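Local coordinates for protein sulfite reductase [ferredoxin] (Mycobacterium tuberculosis, PDB 1ZJ8) that reduces sulfite to sulfide for the biosynthesis of sulfur-containing amino acids and cofactors, using siroheme, a [4Fe-4S] cluster and electrons probably supplied by reduced ferredoxin, at residues F504-G509 / H525-D530; D190-P195 / G240-E245; A118-T123 / D162-Q167. One frame throughout, in Å; residues are numbered along the deposited sequence.

Contact 1: residues F504-G509 / H525-D530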
loop_
_atom_site.group_PDB
_atom_site.type_symbol
_atom_site.label_atom_id
_atom_site.label_comp_id
_atom_site.label_asym_id
_atom_site.label_seq_id
_atom_site.Cartn_x
_atom_site.Cartn_y
_atom_site.Cartn_z
ATOM N N PHE A 504 -16.748 10.200 -9.686
ATOM C CA PHE A 504 -15.342 9.879 -9.919
ATOM C C PHE A 504 -14.811 10.530 -11.200
ATOM O O PHE A 504 -15.516 10.623 -12.209
ATOM C CB PHE A 504 -15.156 8.344 -9.975
ATOM C CG PHE A 504 -15.549 7.633 -8.696
ATOM C CD1 PHE A 504 -16.858 7.199 -8.490
ATOM C CD2 PHE A 504 -14.623 7.426 -7.691
ATOM C CE1 PHE A 504 -17.231 6.571 -7.311
ATOM C CE2 PHE A 504 -14.998 6.800 -6.518
ATOM C CZ PHE A 504 -16.309 6.374 -6.332
ATOM N N GLN A 505 -13.568 11.001 -11.120
ATOM C CA GLN A 505 -12.781 11.397 -12.281
ATOM C C GLN A 505 -12.034 10.144 -12.728
ATOM O O GLN A 505 -11.641 9.331 -11.896
ATOM C CB GLN A 505 -11.792 12.522 -11.889
ATOM C CG GLN A 505 -11.011 13.213 -13.058
ATOM C CD GLN A 505 -10.086 14.395 -12.586
ATOM O OE1 GLN A 505 -8.852 14.290 -12.601
ATOM N NE2 GLN A 505 -10.701 15.507 -12.170
ATOM N N VAL A 506 -11.843 9.998 -14.032
ATOM C CA VAL A 506 -11.384 8.757 -14.639
ATOM C C VAL A 506 -9.977 8.881 -15.221
ATOM O O VAL A 506 -9.706 9.772 -16.022
ATOM C CB VAL A 506 -12.366 8.373 -15.769
ATOM C CG1 VAL A 506 -11.879 7.168 -16.591
ATOM C CG2 VAL A 506 -13.743 8.109 -15.160
ATOM N N HIS A 507 -9.084 7.980 -14.826
ATOM C CA HIS A 507 -7.740 7.929 -15.393
ATOM C C HIS A 507 -7.651 6.607 -16.144
ATOM O O HIS A 507 -7.982 5.556 -15.592
ATOM C CB HIS A 507 -6.662 8.020 -14.304
ATOM C CG HIS A 507 -6.684 9.301 -13.512
ATOM N ND1 HIS A 507 -5.652 10.220 -13.547
ATOM C CD2 HIS A 507 -7.598 9.805 -12.644
ATOM C CE1 HIS A 507 -5.937 11.238 -12.751
ATOM N NE2 HIS A 507 -7.111 11.010 -12.190
ATOM N N LEU A 508 -7.238 6.652 -17.403
ATOM C CA LEU A 508 -7.220 5.452 -18.223
ATOM C C LEU A 508 -5.809 5.107 -18.693
ATOM O O LEU A 508 -5.051 5.988 -19.104
ATOM C CB LEU A 508 -8.155 5.636 -19.413
ATOM C CG LEU A 508 -9.645 5.646 -19.050
ATOM C CD1 LEU A 508 -10.455 6.414 -20.079
ATOM C CD2 LEU A 508 -10.183 4.230 -18.926
ATOM N N GLY A 509 -5.457 3.826 -18.629
ATOM C CA GLY A 509 -4.236 3.320 -19.270
ATOM C C GLY A 509 -2.922 3.385 -18.485
ATOM O O GLY A 509 -1.849 3.252 -19.065
ATOM N N HIS A 525 -15.465 15.096 -18.008
ATOM C CA HIS A 525 -15.822 13.733 -17.626
ATOM C C HIS A 525 -16.010 13.576 -16.120
ATOM O O HIS A 525 -15.106 13.844 -15.326
ATOM C CB HIS A 525 -14.734 12.774 -18.111
ATOM C CG HIS A 525 -15.220 11.389 -18.384
ATOM N ND1 HIS A 525 -16.558 11.077 -18.514
ATOM C CD2 HIS A 525 -14.542 10.234 -18.600
ATOM C CE1 HIS A 525 -16.686 9.787 -18.773
ATOM N NE2 HIS A 525 -15.476 9.254 -18.832
ATOM N N LYS A 526 -17.213 13.163 -15.742
ATOM C CA LYS A 526 -17.520 12.792 -14.376
ATOM C C LYS A 526 -18.347 11.511 -14.469
ATOM O O LYS A 526 -19.225 11.406 -15.323
ATOM C CB LYS A 526 -18.305 13.909 -13.662
ATOM C CG LYS A 526 -17.506 15.209 -13.360
ATOM C CD LYS A 526 -18.463 16.425 -13.175
ATOM C CE LYS A 526 -17.770 17.670 -12.580
ATOM N NZ LYS A 526 -18.703 18.638 -11.899
ATOM N N VAL A 527 -18.036 10.531 -13.623
ATOM C CA VAL A 527 -18.817 9.288 -13.544
ATOM C C VAL A 527 -19.388 9.183 -12.136
ATOM O O VAL A 527 -18.636 9.151 -11.157
ATOM C CB VAL A 527 -17.968 8.022 -13.858
ATOM C CG1 VAL A 527 -18.788 6.754 -13.624
ATOM C CG2 VAL A 527 -17.449 8.054 -15.290
ATOM N N THR A 528 -20.710 9.155 -12.028
ATOM C CA THR A 528 -21.339 9.053 -10.725
ATOM C C THR A 528 -21.174 7.654 -10.176
ATOM O O THR A 528 -21.091 6.682 -10.927
ATOM C CB THR A 528 -22.815 9.360 -10.802
ATOM O OG1 THR A 528 -23.334 8.832 -12.029
ATOM C CG2 THR A 528 -23.045 10.867 -10.744
ATOM N N SER A 529 -21.147 7.561 -8.854
ATOM C CA SER A 529 -20.966 6.285 -8.185
ATOM C C SER A 529 -22.007 5.227 -8.584
ATOM O O SER A 529 -21.755 4.045 -8.465
ATOM C CB SER A 529 -20.985 6.480 -6.681
ATOM O OG SER A 529 -20.794 5.246 -6.034
ATOM N N ASP A 530 -23.180 5.641 -9.046
ATOM C CA ASP A 530 -24.167 4.685 -9.542
ATOM C C ASP A 530 -23.784 4.165 -10.929
ATOM O O ASP A 530 -24.109 3.042 -11.293
ATOM C CB ASP A 530 -25.557 5.330 -9.624
ATOM C CG ASP A 530 -26.019 5.925 -8.295
ATOM O OD1 ASP A 530 -26.172 5.173 -7.296
ATOM O OD2 ASP A 530 -26.230 7.157 -8.261
#
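Phe-504 and Val-527 face each other as an antiparallel hydrogen-bonded pair in the beta hairpin of strands 500-508 and 520-528, at the outer side of a mixed sheet. Two backbone bonds make the firm part of the contact. Val-527 N gives the straighter one to Phe-504 O (2.9 Å, N-H...O angle 166°), with the donor in the carbonyl plane; Phe-504 N returns a more bent bond to Val-527 O at 2.6 Å. The side chains of this pair share one sheet face with Val-506, and Leu-532 and Tyr-535 of helix 532-545 cover it. On that face Val-506 CG2 meets Val-527 CG2 at 3.7 Å. Both methyls stand anti to their own carbonyl carbons, and the two compact, branched side chains cross obliquely, which suits valine to a strand beneath a helix.

The contact is looser towards His-525, which is partly exposed: its ring carbon CD2 comes to 4.0 Å from Val-506 CB. Lys-526 starts its side chain away from the other strand; it is exposed, which suits a charged residue, and its long chain also touches Ile-493 of strand 486-494. Where the chain leaves the strand, the small Ser-529 meets the aromatic ring; the Phe-504 side chain is about 9 Å from the iron-sulfur cluster. Ser-529 CB lies 3.8 Å from Phe-504 CE1, at the ring edge and near its plane.

Contact 2: residues D190-P195 / G240-E245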
loop_
_atom_site.group_PDB
_atom_site.type_symbol
_atom_site.label_atom_id
_atom_site.label_comp_id
_atom_site.label_asym_id
_atom_site.label_seq_id
_atom_site.Cartn_x
_atom_site.Cartn_y
_atom_site.Cartn_z
ATOM N N ASP A 190 11.497 -18.152 -9.580
ATOM C CA ASP A 190 12.027 -17.103 -10.444
ATOM C C ASP A 190 12.680 -15.932 -9.718
ATOM O O ASP A 190 13.079 -14.967 -10.341
ATOM C CB ASP A 190 10.893 -16.613 -11.329
ATOM C CG ASP A 190 10.131 -17.765 -11.963
ATOM O OD1 ASP A 190 10.707 -18.874 -12.030
ATOM O OD2 ASP A 190 8.964 -17.590 -12.377
ATOM N N GLU A 191 12.817 -16.013 -8.407
ATOM C CA GLU A 191 13.434 -14.920 -7.672
ATOM C C GLU A 191 14.940 -14.911 -7.952
ATOM O O GLU A 191 15.593 -15.953 -7.936
ATOM C CB GLU A 191 13.129 -15.009 -6.156
ATOM C CG GLU A 191 13.320 -16.407 -5.527
ATOM C CD GLU A 191 13.374 -16.403 -4.000
ATOM O OE1 GLU A 191 12.383 -15.944 -3.370
ATOM O OE2 GLU A 191 14.402 -16.876 -3.429
ATOM N N VAL A 192 15.483 -13.729 -8.232
ATOM C CA VAL A 192 16.934 -13.578 -8.381
ATOM C C VAL A 192 17.649 -13.982 -7.094
ATOM O O VAL A 192 18.691 -14.631 -7.151
ATOM C CB VAL A 192 17.353 -12.122 -8.763
ATOM C CG1 VAL A 192 18.897 -11.991 -8.795
ATOM C CG2 VAL A 192 16.723 -11.680 -10.122
ATOM N N LEU A 193 17.093 -13.554 -5.956
ATOM C CA LEU A 193 17.518 -14.003 -4.616
ATOM C C LEU A 193 16.394 -13.788 -3.535
ATOM O O LEU A 193 15.284 -13.330 -3.850
ATOM C CB LEU A 193 18.834 -13.326 -4.219
ATOM C CG LEU A 193 18.815 -11.887 -3.707
ATOM C CD1 LEU A 193 20.203 -11.466 -3.323
ATOM C CD2 LEU A 193 18.238 -10.943 -4.718
ATOM N N ASP A 194 16.668 -14.145 -2.276
ATOM C CA ASP A 194 15.737 -13.868 -1.179
ATOM C C ASP A 194 16.357 -12.830 -0.273
ATOM O O ASP A 194 17.212 -13.155 0.551
ATOM C CB ASP A 194 15.407 -15.100 -0.352
ATOM C CG ASP A 194 14.432 -14.792 0.788
ATOM O OD1 ASP A 194 13.878 -13.681 0.821
ATOM O OD2 ASP A 194 14.194 -15.655 1.656
ATOM N N PRO A 195 15.886 -11.581 -0.362
ATOM C CA PRO A 195 16.523 -10.542 0.387
ATOM C C PRO A 195 15.839 -10.340 1.746
ATOM O O PRO A 195 16.062 -9.309 2.394
ATOM C CB PRO A 195 16.315 -9.341 -0.519
ATOM C CG PRO A 195 14.940 -9.555 -1.066
ATOM C CD PRO A 195 14.710 -11.058 -1.077
ATOM N N GLY A 240 15.903 -7.089 -7.071
ATOM C CA GLY A 240 16.898 -8.082 -7.508
ATOM C C GLY A 240 17.407 -7.970 -8.937
ATOM O O GLY A 240 16.646 -7.630 -9.842
ATOM N N VAL A 241 18.703 -8.243 -9.123
ATOM C CA VAL A 241 19.307 -8.416 -10.458
ATOM C C VAL A 241 20.671 -9.096 -10.411
ATOM O O VAL A 241 21.444 -8.913 -9.463
ATOM C CB VAL A 241 19.483 -7.088 -11.237
ATOM C CG1 VAL A 241 20.621 -6.232 -10.646
ATOM C CG2 VAL A 241 19.713 -7.383 -12.737
ATOM N N ASN A 242 20.971 -9.846 -11.466
ATOM C CA ASN A 242 22.279 -10.472 -11.627
ATOM C C ASN A 242 23.292 -9.521 -12.229
ATOM O O ASN A 242 23.190 -9.184 -13.411
ATOM C CB ASN A 242 22.146 -11.684 -12.539
ATOM C CG ASN A 242 20.997 -12.556 -12.143
ATOM O OD1 ASN A 242 21.017 -13.152 -11.062
ATOM N ND2 ASN A 242 19.956 -12.604 -12.986
ATOM N N HIS A 243 24.252 -9.064 -11.424
ATOM C CA HIS A 243 25.354 -8.282 -11.975
ATOM C C HIS A 243 26.204 -9.308 -12.729
ATOM O O HIS A 243 26.479 -10.380 -12.179
ATOM C CB HIS A 243 26.177 -7.549 -10.900
ATOM C CG HIS A 243 27.147 -6.559 -11.473
ATOM N ND1 HIS A 243 26.818 -5.239 -11.698
ATOM C CD2 HIS A 243 28.416 -6.705 -11.918
ATOM C CE1 HIS A 243 27.847 -4.613 -12.235
ATOM N NE2 HIS A 243 28.825 -5.483 -12.384
ATOM N N PRO A 244 26.586 -9.005 -13.997
ATOM C CA PRO A 244 27.329 -9.990 -14.785
ATOM C C PRO A 244 28.646 -10.375 -14.152
ATOM O O PRO A 244 29.070 -11.519 -14.289
ATOM C CB PRO A 244 27.552 -9.295 -16.133
ATOM C CG PRO A 244 27.378 -7.862 -15.863
ATOM C CD PRO A 244 26.364 -7.763 -14.760
ATOM N N GLU A 245 29.291 -9.430 -13.476
ATOM C CA GLU A 245 30.511 -9.735 -12.739
ATOM C C GLU A 245 30.257 -10.231 -11.318
ATOM O O GLU A 245 30.870 -11.208 -10.893
ATOM C CB GLU A 245 31.469 -8.535 -12.723
ATOM C CG GLU A 245 32.927 -8.980 -12.817
ATOM C CD GLU A 245 33.888 -8.017 -12.160
ATOM O OE1 GLU A 245 33.812 -6.800 -12.465
ATOM O OE2 GLU A 245 34.721 -8.488 -11.337
#
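The flat amide of Asn-242 meets Val-192 through its oxygen, OD1 lying 3.3 Å from the methyl carbon CG1. This is a polar atom against a hydrocarbon, not a hydrogen bond. Asn-242 has CG anti to its carbonyl carbon (chi1 -48°), and although its CB does not point directly at the other segment, the amide closes in on the valine, the two side chains crossing at a slant. A second flat group is the peptide joining Gly-240 to Val-241. Val-192 lies above its plane, with CG2 4.0 Å from Gly-240 C and CB 4.1 Å from Val-241 N. Farther along the strand, the His-243 ring carries Pro-244 CD over one face, 3.5 Å above the plane and shifted off the ring centre, while Glu-245 CB lies at its edge, in plane. The same ring stacks with that of His-246 and meets Trp-271 at an inclined angle.

Residue types follow from this geometry. Gly-240 has no side chain, and its bare backbone lets the branched Val-192 settle onto the strand. The same CG1 that meets the amide also lies 3.8 Å from Val-241 C. Leu-193 adds a lighter touch through CD2, 4.2 Å from Gly-240 CA. Val-241 turns its own side chain away, in keeping with the alternation of a strand, and is met through its backbone. No hydrogen bond links the two segments, and Asn-242 is exposed to solvent.

Segment 190-195 lies on the beta-alpha-beta crossover from strand 176-181 through helix 196-206 to strand 219-224, and packs on the end of the next parallel strand, 236-243. Val-192 also pairs its backbone with Gly-225 just past strand 219-224, Leu-193 touches Leu-250 of strand 249-254, and Pro-195 occupies the N-cap position of helix 196-206.

Contact 3: residues A118-T123 / D162-Q167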
loop_
_atom_site.group_PDB
_atom_site.type_symbol
_atom_site.label_atom_id
_atom_site.label_comp_id
_atom_site.label_asym_id
_atom_site.label_seq_id
_atom_site.Cartn_x
_atom_site.Cartn_y
_atom_site.Cartn_z
ATOM N N ALA A 118 1.211 -19.063 11.448
ATOM C CA ALA A 118 -0.183 -19.412 11.624
ATOM C C ALA A 118 -0.687 -18.853 12.946
ATOM O O ALA A 118 -1.785 -18.323 13.017
ATOM C CB ALA A 118 -0.352 -20.913 11.582
ATOM N N ALA A 119 0.135 -18.961 13.990
ATOM C CA ALA A 119 -0.193 -18.427 15.324
ATOM C C ALA A 119 -0.452 -16.917 15.296
ATOM O O ALA A 119 -1.405 -16.442 15.929
ATOM C CB ALA A 119 0.918 -18.750 16.309
ATOM N N ALA A 120 0.388 -16.181 14.570
ATOM C CA ALA A 120 0.247 -14.742 14.471
ATOM C C ALA A 120 -1.036 -14.379 13.729
ATOM O O ALA A 120 -1.709 -13.411 14.091
ATOM C CB ALA A 120 1.471 -14.130 13.775
ATOM N N LEU A 121 -1.364 -15.148 12.694
ATOM C CA LEU A 121 -2.573 -14.930 11.905
ATOM C C LEU A 121 -3.833 -15.190 12.750
ATOM O O LEU A 121 -4.835 -14.474 12.625
ATOM C CB LEU A 121 -2.566 -15.829 10.670
ATOM C CG LEU A 121 -3.694 -15.538 9.660
ATOM C CD1 LEU A 121 -3.374 -14.278 8.863
ATOM C CD2 LEU A 121 -3.993 -16.733 8.731
ATOM N N ARG A 122 -3.766 -16.196 13.621
ATOM C CA ARG A 122 -4.845 -16.478 14.562
ATOM C C ARG A 122 -5.070 -15.346 15.574
ATOM O O ARG A 122 -6.221 -14.988 15.883
ATOM C CB ARG A 122 -4.558 -17.771 15.296
ATOM C CG ARG A 122 -5.674 -18.177 16.225
ATOM C CD ARG A 122 -5.290 -19.403 17.009
ATOM N NE ARG A 122 -4.691 -20.431 16.162
ATOM C CZ ARG A 122 -5.380 -21.208 15.334
ATOM N NH1 ARG A 122 -6.710 -21.075 15.226
ATOM N NH2 ARG A 122 -4.739 -22.122 14.604
ATOM N N THR A 123 -3.970 -14.800 16.089
ATOM C CA THR A 123 -4.017 -13.689 17.029
ATOM C C THR A 123 -4.702 -12.491 16.356
ATOM O O THR A 123 -5.670 -11.955 16.879
ATOM C CB THR A 123 -2.580 -13.333 17.515
ATOM O OG1 THR A 123 -1.972 -14.488 18.132
ATOM C CG2 THR A 123 -2.589 -12.121 18.496
ATOM N N ASP A 162 2.504 -8.442 20.496
ATOM C CA ASP A 162 3.903 -8.664 20.854
ATOM C C ASP A 162 4.166 -10.121 21.197
ATOM O O ASP A 162 5.263 -10.608 20.971
ATOM C CB ASP A 162 4.308 -7.789 22.045
ATOM C CG ASP A 162 5.792 -7.897 22.375
ATOM O OD1 ASP A 162 6.616 -7.490 21.529
ATOM O OD2 ASP A 162 6.133 -8.392 23.477
ATOM N N ASP A 163 3.162 -10.817 21.729
ATOM C CA ASP A 163 3.320 -12.215 22.104
ATOM C C ASP A 163 3.435 -13.127 20.882
ATOM O O ASP A 163 3.660 -14.332 21.029
ATOM C CB ASP A 163 2.173 -12.667 23.026
ATOM C CG ASP A 163 2.520 -13.933 23.832
ATOM O OD1 ASP A 163 3.677 -14.038 24.320
ATOM O OD2 ASP A 163 1.645 -14.828 23.983
ATOM N N VAL A 164 3.273 -12.561 19.680
ATOM C CA VAL A 164 3.537 -13.289 18.420
ATOM C C VAL A 164 4.482 -12.521 17.472
ATOM O O VAL A 164 4.517 -12.788 16.274
ATOM C CB VAL A 164 2.214 -13.647 17.667
ATOM C CG1 VAL A 164 1.487 -14.795 18.354
ATOM C CG2 VAL A 164 1.317 -12.426 17.550
ATOM N N GLY A 165 5.240 -11.570 18.011
ATOM C CA GLY A 165 6.268 -10.856 17.242
ATOM C C GLY A 165 5.837 -9.647 16.424
ATOM O O GLY A 165 6.610 -9.137 15.598
ATOM N N LEU A 166 4.613 -9.178 16.651
ATOM C CA LEU A 166 4.057 -8.079 15.866
ATOM C C LEU A 166 4.016 -6.771 16.648
ATOM O O LEU A 166 3.913 -6.765 17.867
ATOM C CB LEU A 166 2.654 -8.446 15.369
ATOM C CG LEU A 166 2.611 -9.609 14.364
ATOM C CD1 LEU A 166 1.275 -10.326 14.404
ATOM C CD2 LEU A 166 2.910 -9.099 12.958
ATOM N N GLN A 167 4.097 -5.668 15.916
ATOM C CA GLN A 167 4.116 -4.333 16.481
ATOM C C GLN A 167 3.374 -3.357 15.547
ATOM O O GLN A 167 3.052 -3.699 14.404
ATOM C CB GLN A 167 5.560 -3.875 16.715
ATOM C CG GLN A 167 6.523 -4.055 15.521
ATOM C CD GLN A 167 7.916 -3.425 15.773
ATOM O OE1 GLN A 167 8.021 -2.268 16.178
ATOM N NE2 GLN A 167 8.976 -4.195 15.532
#
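Ala-120 and Val-164 bring helix 118-131 against the Schellman motif that ends helix 154-162, so that two helices of a ferredoxin-like half domain meet where one begins and the other stops. Apolar packing carries the contact. Val-164 CB sits 3.9 Å from Ala-120 CA, almost on the helix backbone, an approach made possible by the small alanine side chain. The methyl of Ala-120 also meets Leu-166, whose CD1 lies 3.9 Å from CB; both are buried, and Leu-166 also touches Leu-116 of strand 115-116. Ala-119, on the exposed side, adds only a distant touch to Val-164 CG1.

Mixed contacts come from Thr-123, one turn farther along the helix. It and Val-164 slide past each other in opposite directions: Thr-123 CG2 approaches Val-164 CG2 at 4.0 Å, while its hydroxyl oxygen lies beside the other methyl. The branched valine thus packs against both the alanine and the threonine, using both its methyls.

No hydrogen bond crosses between the segments; those present lie within each one or, for Leu-166 N, reach back to Leu-161 O just before it. In the turn, a type I turn from Asp-162 to Gly-165, Gly-165 N bonds Asp-162 O. Gly-165 is the C-prime residue, with phi at 85°, a backbone region that glycine adopts easily. In the helix, Thr-123 OG1 stands beside its own backbone N, anti to the carbonyl carbon (chi1 -58°), and from there donates to Ala-119 O at 3.0 Å. That carbonyl also receives Thr-123 N, and the two donors come from opposite faces of its plane. The hydroxyl, its proton so directed, still lies against the valine: OG1 to Val-164 CG1 is 3.5 Å.

How the contacts relate
Along the chain the order is contact 3, contact 2, contact 1, each closing before the next opens. They fall in the first ferredoxin-like half-domain range, the first 4Fe-4S range and the second, respectively. Contact 1 lies about 40 Å, centre to centre, from each of the others, and on the opposite side of the chain's centre from contact 3; contacts 2 and 3 are about 31 Å apart between centres. None touches another. Contacts 1 and 2 belong to separate mixed sheets, consistent with the repeated halves of this family. The cluster cysteines share contact 1's range; contacts 2 and 3 are structural packing away from the known sites, though the Leu-166 side chain is about 12 Å from siroheme.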